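Local coordinates for protein glycerol-3-phosphate dehydrogenase [NAD(+)] (Dunaliella salina, PDB 6IUY) that probably catalyses NAD-dependent interconversion of sn-glycerol 3-phosphate and dihydroxyacetone phosphate, and joins this activity to a phosphatase domain, enabling direct conversion of dihydroxyacetone phosphate to glycerol, at residues Cys404-Gly409 with Pro455-Cys460; Met408-Ala413 with Phe512-Val517; Ser422-Ala427 with Phe446-Leu451. One frame throughout, in Å; residues are numbered along the deposited sequence.

Interaction 1 of 3, residues Cys404-Gly409 with Pro455-Cys460; sequences CSVLMG and PGAEMC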
ATOM      1  N   CYS A 404      10.011  17.464 -15.124  1.00 51.51           N
ATOM      2  CA  CYS A 404       8.600  17.141 -15.295  1.00 48.14           C
ATOM      3  C   CYS A 404       8.044  16.351 -14.116  1.00 43.79           C
ATOM      4  O   CYS A 404       8.471  15.229 -13.856  1.00 43.36           O
ATOM      5  CB  CYS A 404       8.398  16.372 -16.596  1.00 35.21           C
ATOM      6  SG  CYS A 404       6.647  16.097 -17.037  1.00 39.99           S
ATOM      7  N   SER A 405       7.097  16.961 -13.413  1.00 39.60           N
ATOM      8  CA  SER A 405       6.358  16.295 -12.351  1.00 40.16           C
ATOM      9  C   SER A 405       5.262  15.401 -12.958  1.00 44.45           C
ATOM     10  O   SER A 405       5.099  15.375 -14.185  1.00 39.01           O
ATOM     11  CB  SER A 405       5.730  17.334 -11.423  1.00 37.61           C
ATOM     12  OG  SER A 405       6.712  18.201 -10.889  1.00 43.10           O
ATOM     13  N   VAL A 406       4.517  14.684 -12.111  1.00 40.00           N
ATOM     14  CA  VAL A 406       3.336  13.943 -12.546  1.00 37.95           C
ATOM     15  C   VAL A 406       2.180  14.135 -11.591  1.00 42.58           C
ATOM     16  O   VAL A 406       2.366  14.475 -10.409  1.00 43.50           O
ATOM     17  CB  VAL A 406       3.590  12.438 -12.672  1.00 39.34           C
ATOM     18  CG1 VAL A 406       4.661  12.156 -13.729  1.00 36.18           C
ATOM     19  CG2 VAL A 406       3.925  11.820 -11.284  1.00 39.01           C
ATOM     20  N   LEU A 407       0.974  13.948 -12.115  1.00 37.23           N
ATOM     21  CA  LEU A 407      -0.209  13.917 -11.278  1.00 38.12           C
ATOM     22  C   LEU A 407      -0.864  12.578 -11.554  1.00 39.89           C
ATOM     23  O   LEU A 407      -1.310  12.336 -12.674  1.00 36.96           O
ATOM     24  CB  LEU A 407      -1.156  15.081 -11.584  1.00 32.57           C
ATOM     25  CG  LEU A 407      -2.473  15.261 -10.813  1.00 36.30           C
ATOM     26  CD1 LEU A 407      -2.999  16.659 -11.056  1.00 39.25           C
ATOM     27  CD2 LEU A 407      -3.532  14.259 -11.245  1.00 33.48           C
ATOM     28  N   MET A 408      -0.905  11.719 -10.541  1.00 37.28           N
ATOM     29  CA  MET A 408      -1.453  10.363 -10.680  1.00 39.56           C
ATOM     30  C   MET A 408      -2.392  10.058  -9.530  1.00 38.55           C
ATOM     31  O   MET A 408      -2.054  10.317  -8.373  1.00 42.71           O
ATOM     32  CB  MET A 408      -0.336   9.332 -10.711  1.00 35.09           C
ATOM     33  CG  MET A 408       0.688   9.571 -11.780  1.00 38.61           C
ATOM     34  SD  MET A 408       0.152   8.880 -13.345  1.00 41.82           S
ATOM     35  CE  MET A 408       0.691  10.165 -14.492  1.00 38.77           C
ATOM     36  N   GLY A 409      -3.579   9.548  -9.833  1.00 39.55           N
ATOM     37  CA  GLY A 409      -4.550   9.265  -8.793  1.00 38.55           C
ATOM     38  C   GLY A 409      -5.721   8.472  -9.343  1.00 42.88           C
ATOM     39  O   GLY A 409      -5.807   8.233 -10.553  1.00 44.17           O
ATOM     40  N   PRO A 455       9.135   8.390  -9.964  1.00 40.31           N
ATOM     41  CA  PRO A 455       9.151   7.114 -10.689  1.00 45.32           C
ATOM     42  C   PRO A 455       8.097   6.103 -10.191  1.00 46.94           C
ATOM     43  O   PRO A 455       7.622   5.296 -10.985  1.00 41.44           O
ATOM     44  CB  PRO A 455      10.578   6.585 -10.466  1.00 43.00           C
ATOM     45  CG  PRO A 455      11.212   7.469  -9.456  1.00 43.74           C
ATOM     46  CD  PRO A 455      10.452   8.752  -9.401  1.00 43.32           C
ATOM     47  N   GLY A 456       7.718   6.151  -8.916  1.00 48.03           N
ATOM     48  CA  GLY A 456       6.756   5.179  -8.398  1.00 46.12           C
ATOM     49  C   GLY A 456       5.311   5.509  -8.743  1.00 41.27           C
ATOM     50  O   GLY A 456       4.553   4.630  -9.171  1.00 42.58           O
ATOM     51  N   ALA A 457       4.934   6.770  -8.541  1.00 36.09           N
ATOM     52  CA  ALA A 457       3.619   7.278  -8.915  1.00 39.93           C
ATOM     53  C   ALA A 457       3.354   7.038 -10.392  1.00 40.42           C
ATOM     54  O   ALA A 457       2.280   6.552 -10.786  1.00 38.10           O
ATOM     55  CB  ALA A 457       3.501   8.779  -8.607  1.00 38.80           C
ATOM     56  N   GLU A 458       4.346   7.373 -11.207  1.00 40.34           N
ATOM     57  CA  GLU A 458       4.142   7.395 -12.636  1.00 43.30           C
ATOM     58  C   GLU A 458       4.035   5.983 -13.169  1.00 36.20           C
ATOM     59  O   GLU A 458       3.198   5.714 -14.009  1.00 37.05           O
ATOM     60  CB  GLU A 458       5.266   8.159 -13.352  1.00 42.79           C
ATOM     61  CG  GLU A 458       4.906   8.471 -14.793  1.00 44.46           C
ATOM     62  CD  GLU A 458       5.905   9.381 -15.474  1.00 48.15           C
ATOM     63  OE1 GLU A 458       7.069   9.409 -15.034  1.00 44.65           O
ATOM     64  OE2 GLU A 458       5.517  10.063 -16.455  1.00 43.28           O
ATOM     65  N   MET A 459       4.880   5.078 -12.685  1.00 39.55           N
ATOM     66  CA  MET A 459       4.837   3.692 -13.156  1.00 42.15           C
ATOM     67  C   MET A 459       3.555   2.983 -12.674  1.00 40.63           C
ATOM     68  O   MET A 459       2.993   2.147 -13.388  1.00 37.08           O
ATOM     69  CB  MET A 459       6.085   2.928 -12.699  1.00 41.21           C
ATOM     70  CG  MET A 459       6.170   1.531 -13.256  1.00 39.83           C
ATOM     71  SD  MET A 459       6.518   1.430 -15.023  1.00 42.45           S
ATOM     72  CE  MET A 459       8.291   1.689 -14.982  1.00 40.18           C
ATOM     73  N   CYS A 460       3.070   3.341 -11.486  1.00 34.91           N
ATOM     74  CA  CYS A 460       1.779   2.825 -11.025  1.00 39.13           C
ATOM     75  C   CYS A 460       0.637   3.294 -11.905  1.00 40.90           C
ATOM     76  O   CYS A 460      -0.198   2.499 -12.311  1.00 36.66           O
ATOM     77  CB  CYS A 460       1.479   3.255  -9.583  1.00 40.26           C
ATOM     78  SG  CYS A 460       2.377   2.309  -8.355  1.00 44.71           S
TER

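Interaction 2 of 3, residues Met408-Ala413 with Phe512-Val517; sequences MGANIA and FESCGV. With NAD (nicotinamide-adenine-dinucleotide), chain C.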
ATOM      1  N   MET A 408      -0.905  11.719 -10.541  1.00 37.28           N
ATOM      2  CA  MET A 408      -1.453  10.363 -10.680  1.00 39.56           C
ATOM      3  C   MET A 408      -2.392  10.058  -9.530  1.00 38.55           C
ATOM      4  O   MET A 408      -2.054  10.317  -8.373  1.00 42.71           O
ATOM      5  CB  MET A 408      -0.336   9.332 -10.711  1.00 35.09           C
ATOM      6  CG  MET A 408       0.688   9.571 -11.780  1.00 38.61           C
ATOM      7  SD  MET A 408       0.152   8.880 -13.345  1.00 41.82           S
ATOM      8  CE  MET A 408       0.691  10.165 -14.492  1.00 38.77           C
ATOM      9  N   GLY A 409      -3.579   9.548  -9.833  1.00 39.55           N
ATOM     10  CA  GLY A 409      -4.550   9.265  -8.793  1.00 38.55           C
ATOM     11  C   GLY A 409      -5.721   8.472  -9.343  1.00 42.88           C
ATOM     12  O   GLY A 409      -5.807   8.233 -10.553  1.00 44.17           O
ATOM     13  N   ALA A 410      -6.609   8.031  -8.460  1.00 39.89           N
ATOM     14  CA  ALA A 410      -7.831   7.358  -8.881  1.00 43.15           C
ATOM     15  C   ALA A 410      -8.778   8.414  -9.432  1.00 40.65           C
ATOM     16  O   ALA A 410      -9.533   9.041  -8.675  1.00 41.06           O
ATOM     17  CB  ALA A 410      -8.464   6.607  -7.714  1.00 43.10           C
ATOM     18  N   ASN A 411      -8.715   8.647 -10.744  1.00 49.97           N
ATOM     19  CA  ASN A 411      -9.334   9.842 -11.309  1.00 40.67           C
ATOM     20  C   ASN A 411     -10.225   9.669 -12.537  1.00 45.62           C
ATOM     21  O   ASN A 411     -10.049  10.428 -13.500  1.00 49.23           O
ATOM     22  CB  ASN A 411      -8.258  10.863 -11.715  1.00 39.81           C
ATOM     23  CG  ASN A 411      -7.355  11.293 -10.573  1.00 43.55           C
ATOM     24  OD1 ASN A 411      -7.798  11.489  -9.433  1.00 42.07           O
ATOM     25  ND2 ASN A 411      -6.075  11.492 -10.895  1.00 40.75           N
ATOM     26  N   ILE A 412     -11.172   8.740 -12.537  1.00 39.79           N
ATOM     27  CA  ILE A 412     -12.139   8.691 -13.646  1.00 43.45           C
ATOM     28  C   ILE A 412     -12.730  10.091 -13.942  1.00 39.55           C
ATOM     29  O   ILE A 412     -13.383  10.673 -13.095  1.00 38.51           O
ATOM     30  CB  ILE A 412     -13.299   7.720 -13.344  1.00 41.97           C
ATOM     31  CG1 ILE A 412     -12.773   6.322 -12.985  1.00 38.29           C
ATOM     32  CG2 ILE A 412     -14.309   7.707 -14.509  1.00 34.73           C
ATOM     33  CD1 ILE A 412     -11.638   5.862 -13.830  1.00 41.99           C
ATOM     34  N   ALA A 413     -12.508  10.617 -15.144  1.00 37.84           N
ATOM     35  CA  ALA A 413     -12.745  12.039 -15.442  1.00 33.06           C
ATOM     36  C   ALA A 413     -14.159  12.528 -15.220  1.00 38.86           C
ATOM     37  O   ALA A 413     -14.373  13.565 -14.565  1.00 39.66           O
ATOM     38  CB  ALA A 413     -12.348  12.334 -16.878  1.00 38.37           C
ATOM     39  N   PHE A 512       0.570   2.543  -1.545  1.00 41.10           N
ATOM     40  CA  PHE A 512      -0.561   2.775  -0.653  1.00 42.77           C
ATOM     41  C   PHE A 512      -1.213   4.122  -0.861  1.00 40.03           C
ATOM     42  O   PHE A 512      -2.271   4.393  -0.304  1.00 43.27           O
ATOM     43  CB  PHE A 512      -0.119   2.640   0.813  1.00 43.09           C
ATOM     44  CG  PHE A 512       0.298   1.241   1.176  1.00 41.81           C
ATOM     45  CD1 PHE A 512      -0.646   0.293   1.506  1.00 46.98           C
ATOM     46  CD2 PHE A 512       1.623   0.869   1.147  1.00 46.75           C
ATOM     47  CE1 PHE A 512      -0.277  -1.001   1.820  1.00 48.75           C
ATOM     48  CE2 PHE A 512       2.001  -0.429   1.459  1.00 48.39           C
ATOM     49  CZ  PHE A 512       1.048  -1.362   1.788  1.00 46.58           C
ATOM     50  N   GLU A 513      -0.585   4.976  -1.658  1.00 42.26           N
ATOM     51  CA  GLU A 513      -1.156   6.287  -1.938  1.00 41.99           C
ATOM     52  C   GLU A 513      -2.152   6.202  -3.094  1.00 41.52           C
ATOM     53  O   GLU A 513      -2.299   5.169  -3.742  1.00 34.61           O
ATOM     54  CB  GLU A 513      -0.063   7.308  -2.273  1.00 44.98           C
ATOM     55  CG  GLU A 513       1.053   7.421  -1.243  1.00 46.11           C
ATOM     56  CD  GLU A 513       0.688   8.289  -0.035  1.00 49.46           C
ATOM     57  OE1 GLU A 513       1.575   8.499   0.822  1.00 56.13           O
ATOM     58  OE2 GLU A 513      -0.469   8.762   0.073  1.00 51.71           O
ATOM     59  N   SER A 514      -2.804   7.319  -3.373  1.00 40.00           N
ATOM     60  CA  SER A 514      -3.846   7.346  -4.383  1.00 42.98           C
ATOM     61  C   SER A 514      -3.383   6.847  -5.753  1.00 39.16           C
ATOM     62  O   SER A 514      -4.166   6.249  -6.485  1.00 39.12           O
ATOM     63  CB  SER A 514      -4.415   8.762  -4.510  1.00 42.73           C
ATOM     64  OG  SER A 514      -5.458   8.778  -5.469  1.00 46.02           O
ATOM     65  N   CYS A 515      -2.126   7.085  -6.098  1.00 36.96           N
ATOM     66  CA  CYS A 515      -1.600   6.670  -7.403  1.00 41.45           C
ATOM     67  C   CYS A 515      -1.446   5.156  -7.534  1.00 39.90           C
ATOM     68  O   CYS A 515      -1.320   4.642  -8.646  1.00 41.91           O
ATOM     69  CB  CYS A 515      -0.236   7.322  -7.661  1.00 41.42           C
ATOM     70  SG  CYS A 515       0.953   7.050  -6.284  1.00 40.57           S
ATOM     71  N   GLY A 516      -1.436   4.447  -6.406  1.00 42.10           N
ATOM     72  CA  GLY A 516      -1.202   3.012  -6.404  1.00 38.33           C
ATOM     73  C   GLY A 516      -2.481   2.196  -6.296  1.00 42.72           C
ATOM     74  O   GLY A 516      -3.169   1.982  -7.293  1.00 38.50           O
ATOM     75  N   VAL A 517      -2.808   1.735  -5.089  1.00 38.76           N
ATOM     76  CA  VAL A 517      -3.972   0.875  -4.922  1.00 37.42           C
ATOM     77  C   VAL A 517      -5.279   1.588  -5.262  1.00 35.87           C
ATOM     78  O   VAL A 517      -6.182   0.981  -5.824  1.00 36.92           O
ATOM     79  CB  VAL A 517      -4.076   0.316  -3.482  1.00 38.62           C
ATOM     80  CG1 VAL A 517      -5.234  -0.638  -3.390  1.00 38.87           C
ATOM     81  CG2 VAL A 517      -2.820  -0.425  -3.123  1.00 47.94           C
TER
HETATM   82  PA  NAD C 701      -9.200  10.774 -24.471  1.00 34.79           P
HETATM   83  O1A NAD C 701     -10.481  11.432 -24.163  1.00 30.91           O
HETATM   84  O2A NAD C 701      -9.136   9.306 -24.071  1.00 37.43           O
HETATM   85  O5B NAD C 701      -8.893  10.832 -26.070  1.00 35.89           O
HETATM   86  C5B NAD C 701      -9.485  11.856 -26.883  1.00 35.64           C
HETATM   87  C4B NAD C 701      -8.379  12.788 -27.439  1.00 35.69           C
HETATM   88  O4B NAD C 701      -7.636  12.132 -28.288  1.00 40.83           O
HETATM   89  C3B NAD C 701      -9.023  13.902 -28.269  1.00 39.02           C
HETATM   90  O3B NAD C 701      -9.043  15.090 -27.623  1.00 39.80           O
HETATM   91  C2B NAD C 701      -8.140  13.998 -29.528  1.00 36.02           C
HETATM   92  O2B NAD C 701      -7.838  15.440 -29.786  1.00 44.05           O
HETATM   93  C1B NAD C 701      -7.091  13.313 -29.225  1.00 35.72           C
HETATM   94  N9A NAD C 701      -6.512  12.803 -30.394  1.00 36.63           N
HETATM   95  C8A NAD C 701      -7.051  11.971 -31.316  1.00 36.67           C
HETATM   96  N7A NAD C 701      -6.114  11.761 -32.267  1.00 36.88           N
HETATM   97  C5A NAD C 701      -5.002  12.477 -31.951  1.00 39.71           C
HETATM   98  C6A NAD C 701      -3.779  12.639 -32.576  1.00 38.14           C
HETATM   99  N6A NAD C 701      -3.368  12.047 -33.803  1.00 43.24           N
HETATM  100  N1A NAD C 701      -2.837  13.409 -32.017  1.00 41.02           N
HETATM  101  C2A NAD C 701      -3.099  14.042 -30.838  1.00 41.90           C
HETATM  102  N3A NAD C 701      -4.298  13.897 -30.229  1.00 35.87           N
HETATM  103  C4A NAD C 701      -5.245  13.113 -30.790  1.00 37.95           C
HETATM  104  O3  NAD C 701      -8.042  11.586 -23.711  1.00 36.60           O
HETATM  105  PN  NAD C 701      -7.916  11.851 -22.135  1.00 35.86           P
HETATM  106  O1N NAD C 701      -9.162  11.386 -21.401  1.00 37.32           O
HETATM  107  O2N NAD C 701      -7.689  13.319 -21.853  1.00 32.00           O
HETATM  108  O5D NAD C 701      -6.721  10.961 -21.615  1.00 36.21           O
HETATM  109  C5D NAD C 701      -5.380  11.257 -21.961  1.00 39.20           C
HETATM  110  C4D NAD C 701      -4.487  10.681 -20.853  1.00 37.00           C
HETATM  111  O4D NAD C 701      -5.045  10.866 -19.670  1.00 34.47           O
HETATM  112  C3D NAD C 701      -4.384   9.182 -21.042  1.00 34.45           C
HETATM  113  O3D NAD C 701      -3.094   8.819 -20.934  1.00 34.45           O
HETATM  114  C2D NAD C 701      -5.221   8.570 -19.884  1.00 38.45           C
HETATM  115  O2D NAD C 701      -4.672   7.217 -19.605  1.00 36.92           O
HETATM  116  C1D NAD C 701      -5.075   9.429 -18.916  1.00 37.75           C
HETATM  117  N1N NAD C 701      -6.148   9.460 -17.941  1.00 38.38           N
HETATM  118  C2N NAD C 701      -7.478   9.411 -18.302  1.00 36.14           C
HETATM  119  C3N NAD C 701      -8.473   9.448 -17.327  1.00 41.35           C
HETATM  120  C7N NAD C 701      -9.949   9.364 -17.771  1.00 41.30           C
HETATM  121  O7N NAD C 701     -10.821   9.112 -16.962  1.00 41.86           O
HETATM  122  N7N NAD C 701     -10.267   9.607 -19.156  1.00 40.80           N
HETATM  123  C4N NAD C 701      -8.152   9.539 -15.989  1.00 43.10           C
HETATM  124  C5N NAD C 701      -6.820   9.619 -15.621  1.00 38.17           C
HETATM  125  C6N NAD C 701      -5.833   9.589 -16.607  1.00 39.32           C

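Interaction 3 of 3, residues Ser422-Ala427 with Phe446-Leu451; sequences SEAVIA and FAINLL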
ATOM      1  N   SER A 422     -12.738  13.618  -4.813  1.00 44.86           N
ATOM      2  CA  SER A 422     -11.714  12.756  -5.364  1.00 41.28           C
ATOM      3  C   SER A 422     -10.359  13.203  -4.846  1.00 43.29           C
ATOM      4  O   SER A 422     -10.267  14.176  -4.105  1.00 42.89           O
ATOM      5  CB  SER A 422     -11.755  12.791  -6.892  1.00 43.50           C
ATOM      6  OG  SER A 422     -11.000  11.712  -7.419  1.00 45.12           O
ATOM      7  N   GLU A 423      -9.302  12.490  -5.210  1.00 42.95           N
ATOM      8  CA  GLU A 423      -7.977  12.838  -4.711  1.00 43.21           C
ATOM      9  C   GLU A 423      -6.923  12.374  -5.694  1.00 40.93           C
ATOM     10  O   GLU A 423      -7.181  11.533  -6.560  1.00 41.42           O
ATOM     11  CB  GLU A 423      -7.730  12.247  -3.299  1.00 40.34           C
ATOM     12  CG  GLU A 423      -8.019  10.768  -3.148  1.00 49.83           C
ATOM     13  CD  GLU A 423      -7.862  10.233  -1.701  1.00 49.79           C
ATOM     14  OE1 GLU A 423      -8.434  10.813  -0.750  1.00 53.18           O
ATOM     15  OE2 GLU A 423      -7.187   9.194  -1.525  1.00 51.26           O
ATOM     16  N   ALA A 424      -5.732  12.949  -5.590  1.00 37.16           N
ATOM     17  CA  ALA A 424      -4.635  12.524  -6.436  1.00 38.07           C
ATOM     18  C   ALA A 424      -3.312  12.803  -5.765  1.00 35.89           C
ATOM     19  O   ALA A 424      -3.225  13.639  -4.883  1.00 40.00           O
ATOM     20  CB  ALA A 424      -4.684  13.233  -7.798  1.00 34.63           C
ATOM     21  N   VAL A 425      -2.286  12.108  -6.218  1.00 36.48           N
ATOM     22  CA  VAL A 425      -0.912  12.389  -5.830  1.00 35.06           C
ATOM     23  C   VAL A 425      -0.281  13.314  -6.868  1.00 41.48           C
ATOM     24  O   VAL A 425      -0.457  13.094  -8.066  1.00 36.87           O
ATOM     25  CB  VAL A 425      -0.072  11.099  -5.777  1.00 39.92           C
ATOM     26  CG1 VAL A 425       1.396  11.421  -5.969  1.00 40.45           C
ATOM     27  CG2 VAL A 425      -0.331  10.304  -4.484  1.00 44.27           C
ATOM     28  N   ILE A 426       0.458  14.330  -6.427  1.00 38.50           N
ATOM     29  CA  ILE A 426       1.364  15.013  -7.339  1.00 38.55           C
ATOM     30  C   ILE A 426       2.783  14.699  -6.925  1.00 40.11           C
ATOM     31  O   ILE A 426       3.202  15.053  -5.835  1.00 41.34           O
ATOM     32  CB  ILE A 426       1.134  16.543  -7.372  1.00 38.82           C
ATOM     33  CG1 ILE A 426      -0.049  16.859  -8.298  1.00 35.65           C
ATOM     34  CG2 ILE A 426       2.390  17.251  -7.868  1.00 35.73           C
ATOM     35  CD1 ILE A 426      -0.353  18.355  -8.478  1.00 42.38           C
ATOM     36  N   ALA A 427       3.520  14.016  -7.795  1.00 42.23           N
ATOM     37  CA  ALA A 427       4.899  13.682  -7.511  1.00 42.99           C
ATOM     38  C   ALA A 427       5.800  14.708  -8.178  1.00 44.76           C
ATOM     39  O   ALA A 427       5.867  14.761  -9.403  1.00 42.39           O
ATOM     40  CB  ALA A 427       5.214  12.288  -7.991  1.00 39.71           C
ATOM     41  N   PHE A 446     -11.061  18.112  -4.934  1.00 44.02           N
ATOM     42  CA  PHE A 446      -9.940  17.397  -5.521  1.00 43.79           C
ATOM     43  C   PHE A 446      -8.709  17.621  -4.632  1.00 44.60           C
ATOM     44  O   PHE A 446      -7.980  18.603  -4.803  1.00 37.59           O
ATOM     45  CB  PHE A 446      -9.707  17.866  -6.978  1.00 40.97           C
ATOM     46  CG  PHE A 446      -8.802  16.956  -7.775  1.00 37.69           C
ATOM     47  CD1 PHE A 446      -9.188  15.653  -8.058  1.00 41.00           C
ATOM     48  CD2 PHE A 446      -7.568  17.402  -8.236  1.00 35.77           C
ATOM     49  CE1 PHE A 446      -8.379  14.796  -8.787  1.00 38.04           C
ATOM     50  CE2 PHE A 446      -6.733  16.553  -8.972  1.00 37.07           C
ATOM     51  CZ  PHE A 446      -7.144  15.235  -9.240  1.00 41.47           C
ATOM     52  N   ALA A 447      -8.523  16.723  -3.655  1.00 44.84           N
ATOM     53  CA  ALA A 447      -7.447  16.832  -2.665  1.00 43.05           C
ATOM     54  C   ALA A 447      -6.127  16.327  -3.204  1.00 42.84           C
ATOM     55  O   ALA A 447      -6.042  15.247  -3.814  1.00 42.84           O
ATOM     56  CB  ALA A 447      -7.803  16.076  -1.387  1.00 37.13           C
ATOM     57  N   ILE A 448      -5.083  17.109  -2.956  1.00 44.81           N
ATOM     58  CA  ILE A 448      -3.762  16.785  -3.475  1.00 41.95           C
ATOM     59  C   ILE A 448      -2.801  16.395  -2.360  1.00 44.19           C
ATOM     60  O   ILE A 448      -2.782  17.011  -1.294  1.00 47.66           O
ATOM     61  CB  ILE A 448      -3.180  17.963  -4.264  1.00 41.60           C
ATOM     62  CG1 ILE A 448      -3.976  18.169  -5.557  1.00 44.69           C
ATOM     63  CG2 ILE A 448      -1.713  17.734  -4.562  1.00 37.53           C
ATOM     64  CD1 ILE A 448      -3.652  17.172  -6.636  1.00 43.26           C
ATOM     65  N   ASN A 449      -2.009  15.365  -2.631  1.00 39.70           N
ATOM     66  CA  ASN A 449      -0.985  14.876  -1.729  1.00 46.08           C
ATOM     67  C   ASN A 449       0.377  14.947  -2.420  1.00 44.61           C
ATOM     68  O   ASN A 449       0.557  14.345  -3.488  1.00 40.30           O
ATOM     69  CB  ASN A 449      -1.337  13.435  -1.310  1.00 51.33           C
ATOM     70  CG  ASN A 449      -0.293  12.800  -0.420  1.00 56.76           C
ATOM     71  OD1 ASN A 449       0.443  13.483   0.294  1.00 59.88           O
ATOM     72  ND2 ASN A 449      -0.231  11.468  -0.452  1.00 57.08           N
ATOM     73  N   LEU A 450       1.335  15.672  -1.835  1.00 45.46           N
ATOM     74  CA  LEU A 450       2.663  15.813  -2.458  1.00 45.75           C
ATOM     75  C   LEU A 450       3.610  14.690  -2.061  1.00 46.05           C
ATOM     76  O   LEU A 450       3.709  14.308  -0.901  1.00 50.55           O
ATOM     77  CB  LEU A 450       3.308  17.165  -2.116  1.00 43.68           C
ATOM     78  CG  LEU A 450       2.667  18.431  -2.681  1.00 41.78           C
ATOM     79  CD1 LEU A 450       3.452  19.663  -2.246  1.00 40.82           C
ATOM     80  CD2 LEU A 450       2.549  18.405  -4.194  1.00 41.27           C
ATOM     81  N   LEU A 451       4.317  14.170  -3.049  1.00 45.15           N
ATOM     82  CA  LEU A 451       5.174  13.022  -2.859  1.00 47.81           C
ATOM     83  C   LEU A 451       6.420  13.297  -3.642  1.00 50.82           C
ATOM     84  O   LEU A 451       6.342  13.934  -4.687  1.00 49.09           O
ATOM     85  CB  LEU A 451       4.515  11.746  -3.366  1.00 45.66           C
ATOM     86  CG  LEU A 451       3.896  10.777  -2.377  1.00 53.30           C
ATOM     87  CD1 LEU A 451       2.988  11.513  -1.452  1.00 53.54           C
ATOM     88  CD2 LEU A 451       3.130   9.724  -3.156  1.00 54.10           C
TER

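Interaction 1 of 3, residues Cys404-Gly409 with Pro455-Cys460
The late strand 404-408 of the dinucleotide-binding sheet meets the first turns of helix 454-477 through V406 and M408 on one side and A457 and E458 on the other, a worked case of a sheet face packed against a helix of the next domain. V406 does most of its work with its two methyls, which take separate partners. CG1 lies over the flat face of the E458 carboxylate, 3.5 Å from its CD, and the two side chains cross at about a right angle. CG2 points instead to the methyl of A457, with 4.1 Å between V406 CG2 and A457 CB. This division follows from the valine's first torsion (chi1 -62°), which sets CG1 opposite the carbonyl carbon. The glutamate reaches the valine because its chain runs out extended from a CG trans to the backbone N (chi1 -167°). Its head is buried yet not left unpaired: OE1 is hydrogen-bonded to S393 of helix 392-400, and OE2 is also satisfied elsewhere. The helix opens the all-helical part that follows the Rossmann-type domain in this family, so the packing joins the two halves of the dehydrogenase. Segment axes approach to 8.2 Å and are inclined at 48°. M408, two residues beyond V406 on the same face of the strand, meets the same helical turn, chiefly at the backbone of A457. Its CG rests 3.6 Å from A457 O and 4.3 Å from A457 CB, and also touches E458 at CA. Beyond CG the methionine chain bends, and it also touches K380, a residue that binds both NAD and dihydroxyacetone phosphate. The nearest atoms of the bound coenzyme and of the bound dihydroxyacetone phosphate are each about 7 Å from the M408 side chain.

Interaction 2 of 3, residues Met408-Ala413 with Phe512-Val517
S514 and C515, near the start of helix 514-526, meet M408 and the two residues that follow it as the chain leaves strand 404-408. S514 supplies the polar half. Its OG accepts the backbone N-H of A410 at 3.3 Å from A410 N, a long but fairly straight bond with 163° at the hydrogen. The hydroxyl is swung away from its own backbone N (chi1 -178°), which carries it out to the turn. The same OG lies 3.5 Å from G409 CA, a close approach at a residue with no side chain. A weak hydrogen bond to the carbonyl of E423 gives the serine oxygen a second partner, on strand 422-427. With an alanine here, the A410 amide would probably lose its acceptor and the E423 carbonyl its weak partner, leaving the turn less firmly tied to the helix. C515 makes the apolar half with its CB, which packs 3.7 Å from M408 CB and 3.6 Å from M408 O, while its SG turns to the backbone of A457. Further along, the same segment becomes part of the coenzyme pocket. N411 O comes within 3.3 Å of NAD C4N, the nicotinamide carbon that exchanges hydride, and A413 N donates to the carboxamide oxygen, with 2.9 Å between A413 N and NAD O7N. The helix start thus borders the turn that leads to the nicotinamide. I412, at the N-cap of helix 413-416, gives its N-H to N482 of the second subunit, and A410 packs on A485 of that subunit. Within the chain, strand 422-427 lies alongside, its V425 touching C515, while helix 266-282 sends W267 and T270 against A413 on the coenzyme side.

Interaction 3 of 3, residues Ser422-Ala427 with Phe446-Leu451
The F446 ring has S422 CB at its edge, near the ring plane, 4.0 Å from CD1, while A424 CB approaches obliquely to 3.5 Å from F446 CZ. E423 O also comes in obliquely. With CG trans to the backbone N (chi1 -166°), the ring leans across strand 422-427, and W267 and M274 of helix 266-282 pack on it as well. The N449 side chain, which ends in the other flat group, lies beside that of V425 and points the same way, with N449 ND2 4.2 Å from V425 CG2. Both strands belong to a beta-alpha-beta crossover in which helix 431-441 carries the chain back so that they pair in parallel, 446-451 being the last strand of the sheet in this chain. Five backbone hydrogen bonds alternate between them, from A447 N to S422 O at one end to L451 N to I426 O at the other. On the side of the sheet that carries F446, I426 CD1 lies 4.0 Å from I448 CD1, and I426 CG2 runs alongside L450, 3.9 Å from L450 CD2; W437 and F441 of the crossover helix touch I426 there. On the opposite side of the sheet, V425 and L451 cross at about a right angle, with V425 CG1 3.7 Å from L451 CD2.

Interactions 1 and 2 are buried and share the end of strand 404-408, where M408 turns CG to helix 454-477 and CB to helix 514-526; those helices touch each other, C460 CB lying 3.3 Å from C515 O. Interaction 3 is only partly buried, at the sheet margin. Their chemistry follows position. Strand on strand, interaction 3 runs on a backbone ladder, whereas strand on helix, interaction 1 relies on packing, of side chains on one another and of M408 on the helix backbone, and interaction 2, at a turn, combines one serine bond with apolar contact. A probable hydrogen bond between M408 O and V425 N ties the three together, and interactions 2 and 3 reach the second subunit.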